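PDB 1BHE: polygalacturonase from Pectobacterium carotovorum subsp. carotovorum, which hydrolyses the alpha-1,4-galacturonosyl links of polygalacturonic acid and takes part in the maceration and soft-rotting of plant tissue. Local coordinates for residues A[13-18]-A[40-45]; A[103-108]-A[154-159]; A[176-181]-A[205-210]; A[280-285]-A[312-317]; A[341-346]-A[365-370]. All blocks are in the same frame, centred on the assembly; numbering follows the deposited sequence.

In the fold
All five contacts lie on a right-handed parallel beta-helix and follow it from its N-terminal end (contact 1) to its C-terminal coils (contact 5); the centres of contacts 1 and 5 are about 51 Å apart. Contacts 2 and 3 are adjacent pairs of rungs, centres about 10 Å apart, joined where Ser-180 N comes 2.8 Å from Ile-156 O. Contacts 4 and 5 lie about 13 Å apart between centres and meet at Thr-312 N and Asn-344 O, 3.0 Å apart. The probable active site lies near contacts 3 and 4. The side chain of Asp-205 is about 8 Å from that of Asp-223, the predicted proton donor, and that of Arg-280 about 4 Å from that of His-251, inferred to be an active-site residue.

Contact 1 of 5, residues A[13-18]-A[40-45]; sequences SSCTTL and KAVRLS
Ala-41 O draws in two consecutive residues of the facing strand: Cys-15 N gives it a hydrogen bond of 2.8 Å, and Ser-14 CA offers a CA-H...O contact at 3.1 Å. This is the parallel pairing of segments 13-18 and 40-45 at the N-terminal end of the parallel beta-helix. Helix 26-33 follows the first strand in sequence and packs on Leu-18 and Val-42. Cys-15 is an extra residue in the register: Ser-14 pairs with Ala-41 but Thr-17 with Arg-43, three residues on against two, and the chain turns a corner between them. The cysteine SG, held between its own N and carbonyl carbon (chi1 55°), comes 3.8 Å from Val-42 CG2 and closes a disulfide with Cys-36. Past the corner the ladder is regular, with Arg-43 N bound to Thr-16 O, Leu-18 N to Arg-43 O, and Ser-45 N to Leu-18 O. On the face of Leu-18 and Leu-44, Leu-18 CD1 touches two partners with one methyl, reaching Val-42 CG1 at 3.8 Å and Leu-44 CD1 at 3.9 Å. Phe-52 of strand 51-58 packs against both leucines. On the other face the extended Arg-43 chain runs beside Thr-17, its CB 3.8 Å from Thr-17 OG1, and its NE goes on to a salt bridge with Asp-68. That same aspartate accepts from Ser-45 OG, which also lies 3.5 Å from Thr-17 CG2.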
# COMPACT_ATOMS: atom_id res chain seq x y z
N SER A 13 22.75 -12.65 2.76
CA SER A 13 24.14 -12.31 2.46
C SER A 13 24.17 -11.87 1.01
O SER A 13 23.27 -12.23 0.24
CB SER A 13 25.06 -13.50 2.71
OG SER A 13 24.97 -14.43 1.64
N SER A 14 25.14 -11.05 0.62
CA SER A 14 25.18 -10.54 -0.75
C SER A 14 25.81 -11.53 -1.72
O SER A 14 26.78 -12.22 -1.37
CB SER A 14 25.98 -9.23 -0.78
OG SER A 14 27.31 -9.52 -0.39
N CYS A 15 25.29 -11.57 -2.94
CA CYS A 15 25.88 -12.40 -3.99
C CYS A 15 26.92 -11.59 -4.76
O CYS A 15 27.95 -12.08 -5.22
CB CYS A 15 24.85 -12.90 -4.99
SG CYS A 15 23.83 -11.63 -5.79
N THR A 16 26.59 -10.32 -4.93
CA THR A 16 27.37 -9.35 -5.68
C THR A 16 27.23 -7.98 -5.02
O THR A 16 26.18 -7.68 -4.45
CB THR A 16 26.83 -9.24 -7.13
OG1 THR A 16 27.02 -10.48 -7.84
CG2 THR A 16 27.51 -8.14 -7.93
N THR A 17 28.28 -7.16 -5.09
CA THR A 17 28.20 -5.81 -4.52
C THR A 17 28.49 -4.80 -5.63
O THR A 17 29.49 -4.95 -6.33
CB THR A 17 29.15 -5.62 -3.33
OG1 THR A 17 28.79 -6.54 -2.29
CG2 THR A 17 29.04 -4.20 -2.77
N LEU A 18 27.61 -3.84 -5.80
CA LEU A 18 27.75 -2.81 -6.82
C LEU A 18 27.99 -1.46 -6.15
O LEU A 18 27.49 -1.22 -5.05
CB LEU A 18 26.51 -2.71 -7.72
CG LEU A 18 26.01 -4.00 -8.39
CD1 LEU A 18 24.64 -3.78 -9.02
CD2 LEU A 18 27.00 -4.51 -9.43
N LYS A 40 20.35 -15.18 -1.77
CA LYS A 40 21.28 -14.07 -1.59
C LYS A 40 20.71 -12.80 -2.21
O LYS A 40 19.66 -12.82 -2.86
CB LYS A 40 22.65 -14.42 -2.19
CG LYS A 40 23.33 -15.57 -1.47
CD LYS A 40 24.80 -15.67 -1.85
CE LYS A 40 25.43 -16.93 -1.27
NZ LYS A 40 26.92 -16.87 -1.33
N ALA A 41 21.42 -11.68 -2.03
CA ALA A 41 20.93 -10.41 -2.56
C ALA A 41 21.99 -9.62 -3.31
O ALA A 41 23.17 -9.74 -3.00
CB ALA A 41 20.46 -9.55 -1.38
N VAL A 42 21.54 -8.81 -4.25
CA VAL A 42 22.44 -7.90 -4.97
C VAL A 42 22.57 -6.72 -4.00
O VAL A 42 21.53 -6.19 -3.59
CB VAL A 42 21.91 -7.45 -6.33
CG1 VAL A 42 22.64 -6.25 -6.91
CG2 VAL A 42 21.99 -8.64 -7.29
N ARG A 43 23.79 -6.38 -3.62
CA ARG A 43 24.01 -5.30 -2.66
C ARG A 43 24.37 -3.99 -3.35
O ARG A 43 25.26 -3.94 -4.20
CB ARG A 43 25.11 -5.71 -1.67
CG ARG A 43 25.40 -4.67 -0.60
CD ARG A 43 26.42 -5.12 0.44
NE ARG A 43 26.75 -4.04 1.36
CZ ARG A 43 27.77 -4.00 2.21
NH1 ARG A 43 28.61 -5.01 2.32
NH2 ARG A 43 27.94 -2.93 2.98
N LEU A 44 23.66 -2.93 -3.00
CA LEU A 44 23.86 -1.60 -3.56
C LEU A 44 24.58 -0.72 -2.54
O LEU A 44 24.02 -0.30 -1.53
CB LEU A 44 22.51 -1.01 -3.95
CG LEU A 44 21.96 -1.16 -5.37
CD1 LEU A 44 22.41 -2.39 -6.12
CD2 LEU A 44 20.43 -1.10 -5.35
N SER A 45 25.86 -0.48 -2.82
CA SER A 45 26.72 0.32 -1.96
C SER A 45 27.18 1.60 -2.65
O SER A 45 26.99 1.80 -3.85
CB SER A 45 27.95 -0.51 -1.57
OG SER A 45 27.59 -1.65 -0.81

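Contact 2 of 5, residues A[103-108]-A[154-159]; sequences ITAVST and IQINKS
Ser-159 and Thr-108 meet where two parallel strands of the beta-helix turn out of their rungs. Starting at Ser-159 CB, the methylene wedges against threonine oxygens, 3.2 Å from Thr-108 O and 3.3 Å from Thr-108 OG1. A chi1 of -69° sets OG anti to the serine's carbonyl carbon. There it accepts a hydrogen bond from Thr-108 N at 3.0 Å, lies 2.8 Å from Thr-108 OG1, and donates back to Asn-157 O at 2.9 Å. Asn-157 O is thus gripped twice, because Ser-107 N also donates to it, and the two donors arrive from opposite faces of its carbonyl plane. Ser-107 and Lys-158 both have positive phi, so the two chains make the same bend one above the other. Before the bend, strands 103-106 and 154-157 run 6° from parallel, joined by Gln-155 N to Ile-103 O, Ala-105 N to Gln-155 O and Asn-157 N to Ala-105 O. On the Thr-104 and Gln-155 face, Gln-155 NE2 makes a bond of 2.7 Å to Asn-157 OD1 that stays in the plane of both amides. On the other face Ile-103 and Ile-154 pack on Ile-113 of strand 112-114, while Ala-105 and Ile-156 pack on Phe-162 of strand 162-165. Strand 103-106 takes strand 51-58 as its second neighbour, and strand 154-157 takes strand 177-180.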
# COMPACT_ATOMS: atom_id res chain seq x y z
N ILE A 103 10.15 -1.65 -9.50
CA ILE A 103 10.65 -2.98 -9.18
C ILE A 103 9.48 -3.97 -9.27
O ILE A 103 8.48 -3.76 -8.58
CB ILE A 103 11.29 -3.08 -7.79
CG1 ILE A 103 12.49 -2.12 -7.66
CG2 ILE A 103 11.75 -4.51 -7.50
CD1 ILE A 103 12.88 -1.95 -6.19
N THR A 104 9.60 -4.97 -10.14
CA THR A 104 8.52 -5.94 -10.30
C THR A 104 9.00 -7.36 -10.01
O THR A 104 10.04 -7.80 -10.49
CB THR A 104 7.95 -5.90 -11.74
OG1 THR A 104 7.62 -4.56 -12.12
CG2 THR A 104 6.68 -6.74 -11.83
N ALA A 105 8.24 -8.09 -9.20
CA ALA A 105 8.55 -9.47 -8.83
C ALA A 105 7.37 -10.34 -9.27
O ALA A 105 6.28 -10.21 -8.72
CB ALA A 105 8.74 -9.56 -7.32
N VAL A 106 7.56 -11.13 -10.31
CA VAL A 106 6.50 -11.97 -10.87
C VAL A 106 6.76 -13.44 -10.60
O VAL A 106 7.84 -13.95 -10.89
CB VAL A 106 6.42 -11.79 -12.41
CG1 VAL A 106 5.42 -12.77 -13.02
CG2 VAL A 106 6.05 -10.36 -12.75
N SER A 107 5.78 -14.14 -10.03
CA SER A 107 5.94 -15.56 -9.73
C SER A 107 7.23 -15.87 -8.99
O SER A 107 7.97 -16.78 -9.36
CB SER A 107 5.83 -16.37 -11.04
OG SER A 107 4.54 -16.11 -11.59
N THR A 108 7.49 -15.15 -7.90
CA THR A 108 8.69 -15.36 -7.10
C THR A 108 8.36 -16.10 -5.81
O THR A 108 7.24 -16.05 -5.30
CB THR A 108 9.39 -14.04 -6.72
OG1 THR A 108 8.51 -13.26 -5.89
CG2 THR A 108 9.71 -13.23 -7.97
N ILE A 154 6.81 -0.65 -6.10
CA ILE A 154 7.06 -2.09 -5.98
C ILE A 154 5.77 -2.83 -6.34
O ILE A 154 4.75 -2.58 -5.71
CB ILE A 154 7.50 -2.46 -4.55
CG1 ILE A 154 8.91 -1.94 -4.24
CG2 ILE A 154 7.46 -3.96 -4.30
CD1 ILE A 154 9.19 -1.89 -2.74
N GLN A 155 5.84 -3.69 -7.34
CA GLN A 155 4.68 -4.47 -7.78
C GLN A 155 5.01 -5.95 -7.68
O GLN A 155 5.97 -6.43 -8.29
CB GLN A 155 4.35 -4.09 -9.23
CG GLN A 155 3.25 -4.94 -9.85
CD GLN A 155 1.86 -4.55 -9.39
OE1 GLN A 155 1.51 -3.39 -9.22
NE2 GLN A 155 1.02 -5.58 -9.18
N ILE A 156 4.28 -6.69 -6.86
CA ILE A 156 4.53 -8.10 -6.63
C ILE A 156 3.32 -8.94 -7.06
O ILE A 156 2.23 -8.72 -6.55
CB ILE A 156 4.85 -8.37 -5.15
CG1 ILE A 156 5.98 -7.47 -4.63
CG2 ILE A 156 5.21 -9.84 -4.94
CD1 ILE A 156 5.86 -7.16 -3.15
N ASN A 157 3.52 -9.85 -8.01
CA ASN A 157 2.41 -10.63 -8.55
C ASN A 157 2.62 -12.14 -8.41
O ASN A 157 3.73 -12.63 -8.59
CB ASN A 157 2.28 -10.36 -10.06
CG ASN A 157 2.06 -8.92 -10.44
OD1 ASN A 157 1.51 -8.14 -9.69
ND2 ASN A 157 2.50 -8.52 -11.62
N LYS A 158 1.56 -12.88 -8.12
CA LYS A 158 1.59 -14.33 -7.98
C LYS A 158 2.80 -14.88 -7.26
O LYS A 158 3.38 -15.90 -7.67
CB LYS A 158 1.51 -14.92 -9.41
CG LYS A 158 0.17 -14.51 -10.04
CD LYS A 158 0.03 -15.12 -11.43
CE LYS A 158 -0.54 -16.53 -11.32
NZ LYS A 158 -1.81 -16.56 -10.55
N SER A 159 3.17 -14.28 -6.14
CA SER A 159 4.39 -14.67 -5.43
C SER A 159 4.08 -15.28 -4.07
O SER A 159 2.98 -15.14 -3.52
CB SER A 159 5.30 -13.45 -5.32
OG SER A 159 5.81 -13.08 -6.60

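Contact 3 of 5, residues A[176-181]-A[205-210]; sequences HVVFSD and DPMSSK
Met-207 and Val-178 cross obliquely on one face of this strand pair, the sulfur doing most of the touching: SD lies 3.6 Å from Val-178 CG1, with CE just beyond it, near both valine methyls. The methionine gets there because its chain is fully extended past CG (chi2 and chi3 both -179°), running back along the strand past Ser-180, whose OG sits 3.7 Å from SD. On the other face Phe-179 swings its ring toward the turn that follows the neighbouring strand. CG is anti to the backbone N, and CD2 comes 3.5 Å from Ser-209 CB. The ring also meets that of Phe-185 at about 30° and rests on Ile-212, as Pro-206 does. Both strands belong to consecutive coils of the right-handed parallel beta-helix, and strand 154-157 flanks 177-180 on its other edge. Between the faces the backbones are laced by Asp-205 N to Val-177 O, Met-207 N to Phe-179 O, and Asp-181 N to Met-207 O. Phe-179 N to Asp-205 O is longer at 3.2 Å, the donor standing 45° out of the carbonyl plane. The side chain of Asp-205 lies about 8 Å from that of Asp-223, the predicted proton donor. At the turn, Ser-209 OG stands 2.9 Å from Phe-179 O and receives Gly-182 N, while Asp-181 OD1 lies 3.6 Å from Ser-208 CB and pairs with Arg-234.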
# COMPACT_ATOMS: atom_id res chain seq x y z
N HIS A 176 2.84 2.67 -3.49
CA HIS A 176 4.19 2.30 -3.10
C HIS A 176 4.44 0.80 -3.23
O HIS A 176 5.42 0.38 -3.84
CB HIS A 176 4.49 2.73 -1.66
CG HIS A 176 4.56 4.21 -1.44
ND1 HIS A 176 3.45 5.02 -1.46
CD2 HIS A 176 5.61 5.02 -1.17
CE1 HIS A 176 3.81 6.27 -1.23
NE2 HIS A 176 5.12 6.31 -1.05
N VAL A 177 3.61 0.01 -2.56
CA VAL A 177 3.76 -1.45 -2.55
C VAL A 177 2.42 -2.13 -2.82
O VAL A 177 1.41 -1.86 -2.17
CB VAL A 177 4.28 -1.99 -1.20
CG1 VAL A 177 4.53 -3.50 -1.29
CG2 VAL A 177 5.55 -1.32 -0.71
N VAL A 178 2.42 -3.05 -3.78
CA VAL A 178 1.24 -3.82 -4.15
C VAL A 178 1.62 -5.31 -4.13
O VAL A 178 2.63 -5.69 -4.72
CB VAL A 178 0.69 -3.47 -5.55
CG1 VAL A 178 -0.41 -4.44 -5.97
CG2 VAL A 178 0.16 -2.04 -5.60
N PHE A 179 0.83 -6.11 -3.43
CA PHE A 179 1.04 -7.55 -3.35
C PHE A 179 -0.22 -8.22 -3.91
O PHE A 179 -1.23 -8.31 -3.20
CB PHE A 179 1.28 -7.99 -1.91
CG PHE A 179 1.66 -9.44 -1.76
CD1 PHE A 179 2.90 -9.90 -2.18
CD2 PHE A 179 0.78 -10.35 -1.20
CE1 PHE A 179 3.25 -11.23 -2.06
CE2 PHE A 179 1.12 -11.68 -1.07
CZ PHE A 179 2.36 -12.13 -1.50
N SER A 180 -0.17 -8.62 -5.18
CA SER A 180 -1.34 -9.14 -5.87
C SER A 180 -1.34 -10.63 -6.17
O SER A 180 -0.37 -11.19 -6.66
CB SER A 180 -1.48 -8.47 -7.26
OG SER A 180 -1.65 -7.08 -7.11
N ASP A 181 -2.49 -11.26 -5.97
CA ASP A 181 -2.72 -12.67 -6.24
C ASP A 181 -1.61 -13.57 -5.72
O ASP A 181 -1.16 -14.50 -6.40
CB ASP A 181 -2.91 -12.87 -7.76
CG ASP A 181 -3.87 -11.86 -8.35
OD1 ASP A 181 -5.07 -11.82 -8.00
OD2 ASP A 181 -3.42 -11.06 -9.19
N ASP A 205 -0.77 -2.21 -0.32
CA ASP A 205 -2.05 -2.77 -0.67
C ASP A 205 -2.02 -4.23 -1.12
O ASP A 205 -1.74 -4.53 -2.28
CB ASP A 205 -2.69 -2.02 -1.85
CG ASP A 205 -3.07 -0.57 -1.71
OD1 ASP A 205 -2.85 0.07 -0.67
OD2 ASP A 205 -3.63 -0.01 -2.69
N PRO A 206 -2.44 -5.13 -0.24
CA PRO A 206 -2.67 -6.53 -0.60
C PRO A 206 -3.90 -6.59 -1.49
O PRO A 206 -4.92 -5.97 -1.17
CB PRO A 206 -2.88 -7.22 0.74
CG PRO A 206 -2.54 -6.22 1.79
CD PRO A 206 -2.82 -4.87 1.17
N MET A 207 -3.83 -7.27 -2.62
CA MET A 207 -4.92 -7.37 -3.59
C MET A 207 -5.20 -8.82 -3.94
O MET A 207 -4.38 -9.48 -4.58
CB MET A 207 -4.54 -6.63 -4.89
CG MET A 207 -4.44 -5.12 -4.77
SD MET A 207 -4.01 -4.33 -6.34
CE MET A 207 -3.96 -2.62 -5.80
N SER A 208 -6.32 -9.37 -3.46
CA SER A 208 -6.67 -10.77 -3.69
C SER A 208 -5.50 -11.66 -3.29
O SER A 208 -5.02 -12.50 -4.05
CB SER A 208 -7.10 -11.00 -5.14
OG SER A 208 -8.47 -10.64 -5.34
N SER A 209 -5.01 -11.45 -2.07
CA SER A 209 -3.84 -12.19 -1.58
C SER A 209 -4.09 -12.70 -0.17
O SER A 209 -4.96 -12.16 0.53
CB SER A 209 -2.61 -11.28 -1.59
OG SER A 209 -2.20 -11.00 -2.92
N LYS A 210 -3.35 -13.72 0.27
CA LYS A 210 -3.53 -14.21 1.63
C LYS A 210 -2.20 -14.19 2.38
O LYS A 210 -1.13 -14.10 1.79
CB LYS A 210 -4.11 -15.61 1.72
CG LYS A 210 -3.91 -16.55 0.56
CD LYS A 210 -5.03 -17.56 0.38
CE LYS A 210 -6.42 -16.98 0.33
NZ LYS A 210 -7.11 -17.06 -0.99

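Contact 4 of 5, residues A[280-285]-A[312-317]; sequences RIKSDK and TVYEKK
Tyr-314 N and Ser-283 O make the one direct hydrogen bond between these segments, 2.9 Å long. It fastens the loop after strand 306-311 to segment 280-285, which lies on strand 277-282 of the parallel beta-helix. Asp-284 CA adds a weaker CA-H...O contact to Thr-312 O.

Aromatic packing comes next. Lys-282 lies alongside the tyrosine, its CD over the centre of the ring at 4.0 Å from the centroid, a CH-pi contact 10° off the normal. The same CD also sits 3.5 Å above the middle of the Arg-280 guanidinium plane. Arg-280 crosses the tyrosine at about a right angle, planes 82° apart, and brings NH1 3.5 Å from CE1. The ammonium of Lys-282 is too distant for more than a weak cation-pi attraction; it pairs instead with Asp-224, which also takes Arg-280 NH2.

Among the charged groups, Lys-317 leans across Asp-284 with its aliphatic chain, CD 3.4 Å from OD2, while the salt bridge from NZ to OD2 is long at 3.7 Å. Asp-284 OD1 accepts from Ser-286.

Water does the remaining bridging. One molecule donates to Asp-284 OD2 and Glu-315 OE2, two carboxylate oxygens 4.6 Å apart; another accepts from Lys-285 N and donates to Glu-315 O.

Arg-280 touches His-251, an inferred active-site residue, and Lys-282 stacks on the guanidinium. Asp-224 would partly balance these two cations; what positive charge remains would suit an acidic polymer, while the shared water would ease the repulsion between the two carboxylates.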
# COMPACT_ATOMS: atom_id res chain seq x y z
N ARG A 280 -11.10 2.27 8.38
CA ARG A 280 -12.12 2.35 7.35
C ARG A 280 -12.44 1.10 6.56
O ARG A 280 -11.59 0.32 6.14
CB ARG A 280 -11.67 3.45 6.38
CG ARG A 280 -12.65 3.76 5.27
CD ARG A 280 -12.33 5.15 4.70
NE ARG A 280 -11.14 5.08 3.83
CZ ARG A 280 -10.94 5.95 2.84
NH1 ARG A 280 -11.84 6.91 2.63
NH2 ARG A 280 -9.86 5.85 2.08
N ILE A 281 -13.74 0.90 6.33
CA ILE A 281 -14.27 -0.15 5.49
C ILE A 281 -15.18 0.59 4.49
O ILE A 281 -16.17 1.20 4.89
CB ILE A 281 -15.04 -1.28 6.17
CG1 ILE A 281 -14.23 -1.91 7.31
CG2 ILE A 281 -15.40 -2.33 5.12
CD1 ILE A 281 -14.91 -3.01 8.09
N LYS A 282 -14.79 0.58 3.22
CA LYS A 282 -15.54 1.32 2.22
C LYS A 282 -15.79 0.55 0.94
O LYS A 282 -14.99 -0.29 0.54
CB LYS A 282 -14.77 2.61 1.88
CG LYS A 282 -13.38 2.34 1.31
CD LYS A 282 -12.71 3.63 0.85
CE LYS A 282 -11.84 3.39 -0.38
NZ LYS A 282 -10.39 3.37 -0.01
N SER A 283 -16.90 0.88 0.28
CA SER A 283 -17.24 0.26 -0.99
C SER A 283 -18.33 1.04 -1.71
O SER A 283 -18.72 2.14 -1.30
CB SER A 283 -17.67 -1.20 -0.77
OG SER A 283 -17.40 -1.97 -1.93
N ASP A 284 -18.81 0.49 -2.81
CA ASP A 284 -19.89 1.10 -3.58
C ASP A 284 -20.66 -0.03 -4.25
O ASP A 284 -20.29 -1.19 -4.09
CB ASP A 284 -19.35 2.10 -4.60
CG ASP A 284 -18.28 1.52 -5.50
OD1 ASP A 284 -18.62 0.68 -6.35
OD2 ASP A 284 -17.09 1.90 -5.35
N LYS A 285 -21.64 0.30 -5.09
CA LYS A 285 -22.44 -0.71 -5.77
C LYS A 285 -21.68 -1.50 -6.82
O LYS A 285 -22.17 -2.57 -7.22
CB LYS A 285 -23.68 -0.08 -6.41
CG LYS A 285 -24.85 0.12 -5.46
CD LYS A 285 -26.11 0.50 -6.23
CE LYS A 285 -26.58 1.89 -5.88
NZ LYS A 285 -28.07 1.97 -5.81
N THR A 312 -20.77 1.96 2.88
CA THR A 312 -21.12 1.09 1.78
C THR A 312 -21.46 1.85 0.51
O THR A 312 -21.62 1.24 -0.56
CB THR A 312 -22.33 0.18 2.13
OG1 THR A 312 -23.47 1.03 2.29
CG2 THR A 312 -22.08 -0.60 3.40
N VAL A 313 -21.57 3.17 0.57
CA VAL A 313 -21.82 3.98 -0.62
C VAL A 313 -20.82 5.13 -0.67
O VAL A 313 -21.17 6.30 -0.84
CB VAL A 313 -23.25 4.53 -0.68
CG1 VAL A 313 -24.26 3.47 -1.12
CG2 VAL A 313 -23.67 5.13 0.66
N TYR A 314 -19.54 4.80 -0.52
CA TYR A 314 -18.47 5.79 -0.53
C TYR A 314 -18.57 6.69 -1.74
O TYR A 314 -18.58 7.92 -1.61
CB TYR A 314 -17.11 5.10 -0.45
CG TYR A 314 -15.91 6.01 -0.44
CD1 TYR A 314 -15.67 6.88 0.61
CD2 TYR A 314 -14.99 5.99 -1.49
CE1 TYR A 314 -14.57 7.72 0.62
CE2 TYR A 314 -13.89 6.82 -1.49
CZ TYR A 314 -13.68 7.68 -0.43
OH TYR A 314 -12.58 8.51 -0.43
N GLU A 315 -18.60 6.11 -2.93
CA GLU A 315 -18.83 6.84 -4.17
C GLU A 315 -20.12 6.32 -4.81
O GLU A 315 -20.55 5.20 -4.52
CB GLU A 315 -17.71 6.65 -5.17
CG GLU A 315 -16.32 7.07 -4.74
CD GLU A 315 -15.29 6.53 -5.73
OE1 GLU A 315 -15.31 7.00 -6.89
OE2 GLU A 315 -14.50 5.65 -5.34
N LYS A 316 -20.71 7.13 -5.69
CA LYS A 316 -21.92 6.70 -6.39
C LYS A 316 -21.52 6.12 -7.74
O LYS A 316 -21.08 6.82 -8.64
CB LYS A 316 -22.94 7.82 -6.53
CG LYS A 316 -22.43 9.14 -7.06
CD LYS A 316 -23.45 9.84 -7.94
CE LYS A 316 -24.36 10.76 -7.14
NZ LYS A 316 -23.88 12.17 -7.15
N LYS A 317 -21.56 4.80 -7.83
CA LYS A 317 -21.22 4.08 -9.06
C LYS A 317 -22.35 3.10 -9.37
O LYS A 317 -23.06 2.72 -8.43
CB LYS A 317 -19.90 3.33 -8.90
CG LYS A 317 -18.65 4.16 -9.10
CD LYS A 317 -17.48 3.62 -8.29
CE LYS A 317 -16.21 3.54 -9.11
NZ LYS A 317 -15.20 2.65 -8.47
O HOH W 1 -15.73 3.73 -3.62
O HOH W 2 -22.56 3.06 -5.23

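Contact 5 of 5, residues A[341-346]-A[365-370]; sequences VVLNGE and STWQIK
The last pair of rungs on this side of the right-handed parallel beta-helix is formed by strands 340-344 and 366-370, where Val-341 and Trp-367 stand one above the other. The strands run within 2° of parallel. Five backbone hydrogen bonds join the segments: Val-341 N to Thr-366 O, Gln-368 N to Val-341 O, Leu-343 N to Gln-368 O, Lys-370 N to Leu-343 O, and Gly-345 N to Lys-370 O, this last one 2.7 Å. On the face with Trp-367, Val-341 lies over one face of the indole, offset toward the rim, with CB 3.9 Å from the ring plane. CG1, anti to the backbone N (chi1 166°), is the branch that reaches CE3 at 3.5 Å. Leu-343 CD1 comes up at the edge of the same ring, near its plane, 4.2 Å from CE3, and also touches Ile-369 CG1 at 4.0 Å. Leu-361 backs both Val-341 and Trp-367, and Leu-343 continues onto Ile-310 of the preceding rung and Val-372 and Val-374 of strand 372-375.

On the other face Val-342 sits beside Gln-368, its CG2 4.0 Å from OE1. Asn-344 lies alongside Lys-370 here. Its OD1 closes an Asx turn by accepting from Glu-346 N, at 3.0 Å and from above the amide plane. The extended Glu-346 side chain lies beside the lysine, and OE1 makes a long salt bridge to Lys-370 NZ, while Lys-370 CE rests 3.2 Å from Asn-344 OD1.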
# COMPACT_ATOMS: atom_id res chain seq x y z
N VAL A 341 -17.58 10.10 13.32
CA VAL A 341 -17.67 8.67 13.04
C VAL A 341 -18.81 8.46 12.04
O VAL A 341 -19.96 8.85 12.31
CB VAL A 341 -17.91 7.81 14.29
CG1 VAL A 341 -18.33 6.39 13.92
CG2 VAL A 341 -16.65 7.76 15.14
N VAL A 342 -18.49 7.87 10.90
CA VAL A 342 -19.48 7.61 9.86
C VAL A 342 -19.77 6.12 9.72
O VAL A 342 -18.90 5.31 9.41
CB VAL A 342 -19.03 8.17 8.50
CG1 VAL A 342 -20.07 7.89 7.42
CG2 VAL A 342 -18.77 9.67 8.58
N LEU A 343 -21.03 5.76 9.95
CA LEU A 343 -21.47 4.37 9.82
C LEU A 343 -22.67 4.34 8.87
O LEU A 343 -23.80 4.66 9.26
CB LEU A 343 -21.83 3.75 11.16
CG LEU A 343 -20.82 3.80 12.30
CD1 LEU A 343 -21.45 3.34 13.60
CD2 LEU A 343 -19.59 2.97 11.96
N ASN A 344 -22.41 3.99 7.61
CA ASN A 344 -23.44 3.95 6.59
C ASN A 344 -23.57 2.58 5.94
O ASN A 344 -22.67 2.12 5.24
CB ASN A 344 -23.14 5.00 5.52
CG ASN A 344 -24.23 5.15 4.48
OD1 ASN A 344 -25.22 4.43 4.46
ND2 ASN A 344 -24.04 6.12 3.60
N GLY A 345 -24.73 1.94 6.15
CA GLY A 345 -24.99 0.62 5.62
C GLY A 345 -26.03 0.57 4.51
O GLY A 345 -26.67 -0.46 4.31
N GLU A 346 -26.17 1.66 3.76
CA GLU A 346 -27.10 1.70 2.63
C GLU A 346 -26.77 0.58 1.66
O GLU A 346 -25.60 0.21 1.49
CB GLU A 346 -27.00 3.07 1.95
CG GLU A 346 -28.00 3.36 0.85
CD GLU A 346 -27.78 4.73 0.22
OE1 GLU A 346 -27.57 5.71 0.96
OE2 GLU A 346 -27.82 4.83 -1.02
N SER A 365 -17.55 14.89 19.63
CA SER A 365 -17.55 14.10 18.41
C SER A 365 -18.97 13.72 17.98
O SER A 365 -19.86 13.54 18.81
CB SER A 365 -16.73 12.82 18.57
OG SER A 365 -15.34 13.08 18.56
N THR A 366 -19.16 13.57 16.67
CA THR A 366 -20.47 13.22 16.13
C THR A 366 -20.46 11.87 15.43
O THR A 366 -19.51 11.47 14.76
CB THR A 366 -20.98 14.29 15.15
OG1 THR A 366 -21.04 15.56 15.82
CG2 THR A 366 -22.37 13.96 14.62
N TRP A 367 -21.57 11.16 15.60
CA TRP A 367 -21.80 9.88 14.95
C TRP A 367 -22.88 10.06 13.89
O TRP A 367 -23.94 10.62 14.18
CB TRP A 367 -22.23 8.80 15.94
CG TRP A 367 -21.32 8.52 17.09
CD1 TRP A 367 -21.00 9.35 18.12
CD2 TRP A 367 -20.62 7.29 17.34
NE1 TRP A 367 -20.14 8.73 18.99
CE2 TRP A 367 -19.89 7.46 18.54
CE3 TRP A 367 -20.53 6.07 16.67
CZ2 TRP A 367 -19.09 6.45 19.08
CZ3 TRP A 367 -19.74 5.07 17.20
CH2 TRP A 367 -19.02 5.27 18.39
N GLN A 368 -22.63 9.62 12.67
CA GLN A 368 -23.61 9.68 11.59
C GLN A 368 -23.95 8.23 11.22
O GLN A 368 -23.16 7.55 10.57
CB GLN A 368 -23.11 10.46 10.38
CG GLN A 368 -22.92 11.94 10.62
CD GLN A 368 -22.23 12.68 9.50
OE1 GLN A 368 -21.87 12.12 8.46
NE2 GLN A 368 -22.03 13.98 9.69
N ILE A 369 -25.08 7.75 11.72
CA ILE A 369 -25.48 6.36 11.55
C ILE A 369 -26.66 6.15 10.62
O ILE A 369 -27.71 6.79 10.73
CB ILE A 369 -25.79 5.73 12.92
CG1 ILE A 369 -24.60 5.84 13.87
CG2 ILE A 369 -26.21 4.27 12.78
CD1 ILE A 369 -24.90 5.63 15.33
N LYS A 370 -26.52 5.17 9.73
CA LYS A 370 -27.55 4.80 8.78
C LYS A 370 -27.51 3.30 8.50
O LYS A 370 -26.54 2.77 7.95
CB LYS A 370 -27.42 5.59 7.48
CG LYS A 370 -28.34 5.15 6.36
CD LYS A 370 -28.67 6.27 5.39
CE LYS A 370 -27.47 6.65 4.53
NZ LYS A 370 -27.63 8.00 3.92